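Local coordinates for protein adenylyltransferase VopS (Vibrio parahaemolyticus, PDB 3LET) that transfers AMP from ATP onto a threonine of host Rho GTPases, blocking their effector binding and so actin assembly in infected cells, at residues A[68-73]-A[97-102]. Numbering follows the deposited sequence.
Sequences AMTEVM and RVVKDY
Neither face nor edge of any flat group enters the contact where Val-99 meets Met-69, Thr-70 and Met-73; the only ring of the two segments, that of Tyr-102, leads away and has Val-98 O in plane at its edge. All three contacts converge on Val-99, whose two methyls divide the work. With CG1 anti to the backbone N (chi1 166°), that methyl lies 3.7 Å from Met-69 CB, touching the base of the side chain rather than its sulfur end. The other branch is shared more widely: Val-99 CG2 is 3.9 Å from Met-69 CB, equally far from Thr-70 OG1, and 4.4 Å from Met-73 CG. The side chains of Thr-70 and Val-99 cross at about a right angle. Thr-70 OG1 makes a van der Waals contact with the methyl and spends its hydrogen bond on Glu-66 O, one turn earlier, which satisfies this buried hydroxyl. Met-120 of helix 113-139 touches both methionines. The segment axes approach to 9.5 Å at 121° between directions. This is a steeply crossed helix pair with a mainly apolar buried contact, beside which a Lys-100 to Glu-66 salt bridge ties the same helices, 58-75 and 88-102, within the all-helical N-terminal region of VopS.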
loop_
_atom_site.group_PDB
_atom_site.type_symbol
_atom_site.label_atom_id
_atom_site.label_comp_id
_atom_site.label_asym_id
_atom_site.label_seq_id
_atom_site.Cartn_x
_atom_site.Cartn_y
_atom_site.Cartn_z
ATOM N N ALA A 68 -15.868 -15.742 -7.720
ATOM C CA ALA A 68 -16.430 -15.268 -8.993
ATOM C C ALA A 68 -16.548 -13.741 -8.981
ATOM O O ALA A 68 -16.229 -13.065 -9.975
ATOM C CB ALA A 68 -17.829 -15.894 -9.271
ATOM N N MET A 69 -16.991 -13.187 -7.858
ATOM C CA MET A 69 -17.023 -11.715 -7.719
ATOM C C MET A 69 -15.651 -11.085 -7.873
ATOM O O MET A 69 -15.493 -10.037 -8.536
ATOM C CB MET A 69 -17.570 -11.351 -6.364
ATOM C CG MET A 69 -18.995 -11.808 -6.312
ATOM S SD MET A 69 -19.936 -10.426 -6.807
ATOM C CE MET A 69 -20.355 -10.017 -5.114
ATOM N N THR A 70 -14.655 -11.724 -7.282
ATOM C CA THR A 70 -13.284 -11.209 -7.381
ATOM C C THR A 70 -12.833 -11.191 -8.831
ATOM O O THR A 70 -12.281 -10.194 -9.315
ATOM C CB THR A 70 -12.307 -12.077 -6.572
ATOM O OG1 THR A 70 -12.674 -12.016 -5.197
ATOM C CG2 THR A 70 -10.838 -11.561 -6.717
ATOM N N GLU A 71 -13.037 -12.301 -9.531
ATOM C CA GLU A 71 -12.668 -12.392 -10.957
ATOM C C GLU A 71 -13.402 -11.346 -11.788
ATOM O O GLU A 71 -12.800 -10.693 -12.617
ATOM C CB GLU A 71 -12.969 -13.788 -11.516
ATOM C CG GLU A 71 -11.987 -14.813 -10.933
ATOM C CD GLU A 71 -12.405 -16.235 -11.202
ATOM O OE1 GLU A 71 -13.246 -16.444 -12.083
ATOM O OE2 GLU A 71 -11.873 -17.131 -10.523
ATOM N N VAL A 72 -14.697 -11.165 -11.560
ATOM C CA VAL A 72 -15.417 -10.133 -12.311
ATOM C C VAL A 72 -14.766 -8.782 -12.017
ATOM O O VAL A 72 -14.530 -7.982 -12.927
ATOM C CB VAL A 72 -16.902 -10.069 -11.938
ATOM C CG1 VAL A 72 -17.553 -8.838 -12.571
ATOM C CG2 VAL A 72 -17.605 -11.340 -12.419
ATOM N N MET A 73 -14.504 -8.519 -10.746
ATOM C CA MET A 73 -14.023 -7.187 -10.362
ATOM C C MET A 73 -12.644 -6.900 -10.986
ATOM O O MET A 73 -12.344 -5.772 -11.356
ATOM C CB MET A 73 -13.944 -7.056 -8.837
ATOM C CG MET A 73 -15.294 -6.815 -8.151
ATOM S SD MET A 73 -16.348 -5.559 -8.942
ATOM C CE MET A 73 -15.404 -4.067 -8.701
ATOM N N ARG A 97 -10.713 -8.242 -0.466
ATOM C CA ARG A 97 -11.215 -7.569 0.751
ATOM C C ARG A 97 -12.455 -6.715 0.480
ATOM O O ARG A 97 -13.366 -6.652 1.316
ATOM C CB ARG A 97 -10.127 -6.668 1.378
ATOM C CG ARG A 97 -8.922 -7.418 1.885
ATOM C CD ARG A 97 -9.307 -8.586 2.777
ATOM N NE ARG A 97 -9.808 -8.152 4.078
ATOM C CZ ARG A 97 -9.086 -8.110 5.196
ATOM N NH1 ARG A 97 -7.808 -8.470 5.191
ATOM N NH2 ARG A 97 -9.650 -7.707 6.328
ATOM N N VAL A 98 -12.501 -6.066 -0.685
ATOM C CA VAL A 98 -13.659 -5.261 -1.058
ATOM C C VAL A 98 -14.857 -6.183 -1.266
ATOM O O VAL A 98 -15.968 -5.884 -0.825
ATOM C CB VAL A 98 -13.332 -4.410 -2.309
ATOM C CG1 VAL A 98 -14.594 -3.846 -2.988
ATOM C CG2 VAL A 98 -12.377 -3.247 -1.882
ATOM N N VAL A 99 -14.623 -7.318 -1.912
ATOM C CA VAL A 99 -15.713 -8.304 -2.131
ATOM C C VAL A 99 -16.233 -8.833 -0.802
ATOM O O VAL A 99 -17.446 -8.991 -0.595
ATOM C CB VAL A 99 -15.230 -9.497 -2.984
ATOM C CG1 VAL A 99 -16.259 -10.686 -2.920
ATOM C CG2 VAL A 99 -15.045 -9.051 -4.399
ATOM N N LYS A 100 -15.325 -9.111 0.121
ATOM C CA LYS A 100 -15.748 -9.555 1.449
ATOM C C LYS A 100 -16.588 -8.492 2.123
ATOM O O LYS A 100 -17.549 -8.815 2.825
ATOM C CB LYS A 100 -14.533 -9.937 2.331
ATOM C CG LYS A 100 -13.914 -11.280 1.926
ATOM C CD LYS A 100 -12.660 -11.613 2.729
ATOM C CE LYS A 100 -12.104 -12.991 2.369
ATOM N NZ LYS A 100 -12.925 -14.098 2.926
ATOM N N ASP A 101 -16.241 -7.225 1.922
ATOM C CA ASP A 101 -16.893 -6.145 2.672
ATOM C C ASP A 101 -18.171 -5.676 2.019
ATOM O O ASP A 101 -19.096 -5.272 2.711
ATOM C CB ASP A 101 -15.969 -4.925 2.807
ATOM C CG ASP A 101 -14.846 -5.152 3.812
ATOM O OD1 ASP A 101 -14.880 -6.199 4.495
ATOM O OD2 ASP A 101 -13.940 -4.285 3.922
ATOM N N TYR A 102 -18.212 -5.711 0.687
ATOM C CA TYR A 102 -19.302 -5.086 -0.066
ATOM C C TYR A 102 -20.072 -6.065 -0.947
ATOM O O TYR A 102 -21.109 -5.715 -1.490
ATOM C CB TYR A 102 -18.738 -4.020 -0.996
ATOM C CG TYR A 102 -18.175 -2.820 -0.279
ATOM C CD1 TYR A 102 -19.001 -1.775 0.114
ATOM C CD2 TYR A 102 -16.810 -2.725 -0.014
ATOM C CE1 TYR A 102 -18.490 -0.652 0.753
ATOM C CE2 TYR A 102 -16.281 -1.600 0.643
ATOM C CZ TYR A 102 -17.137 -0.574 1.014
ATOM O OH TYR A 102 -16.639 0.532 1.655
#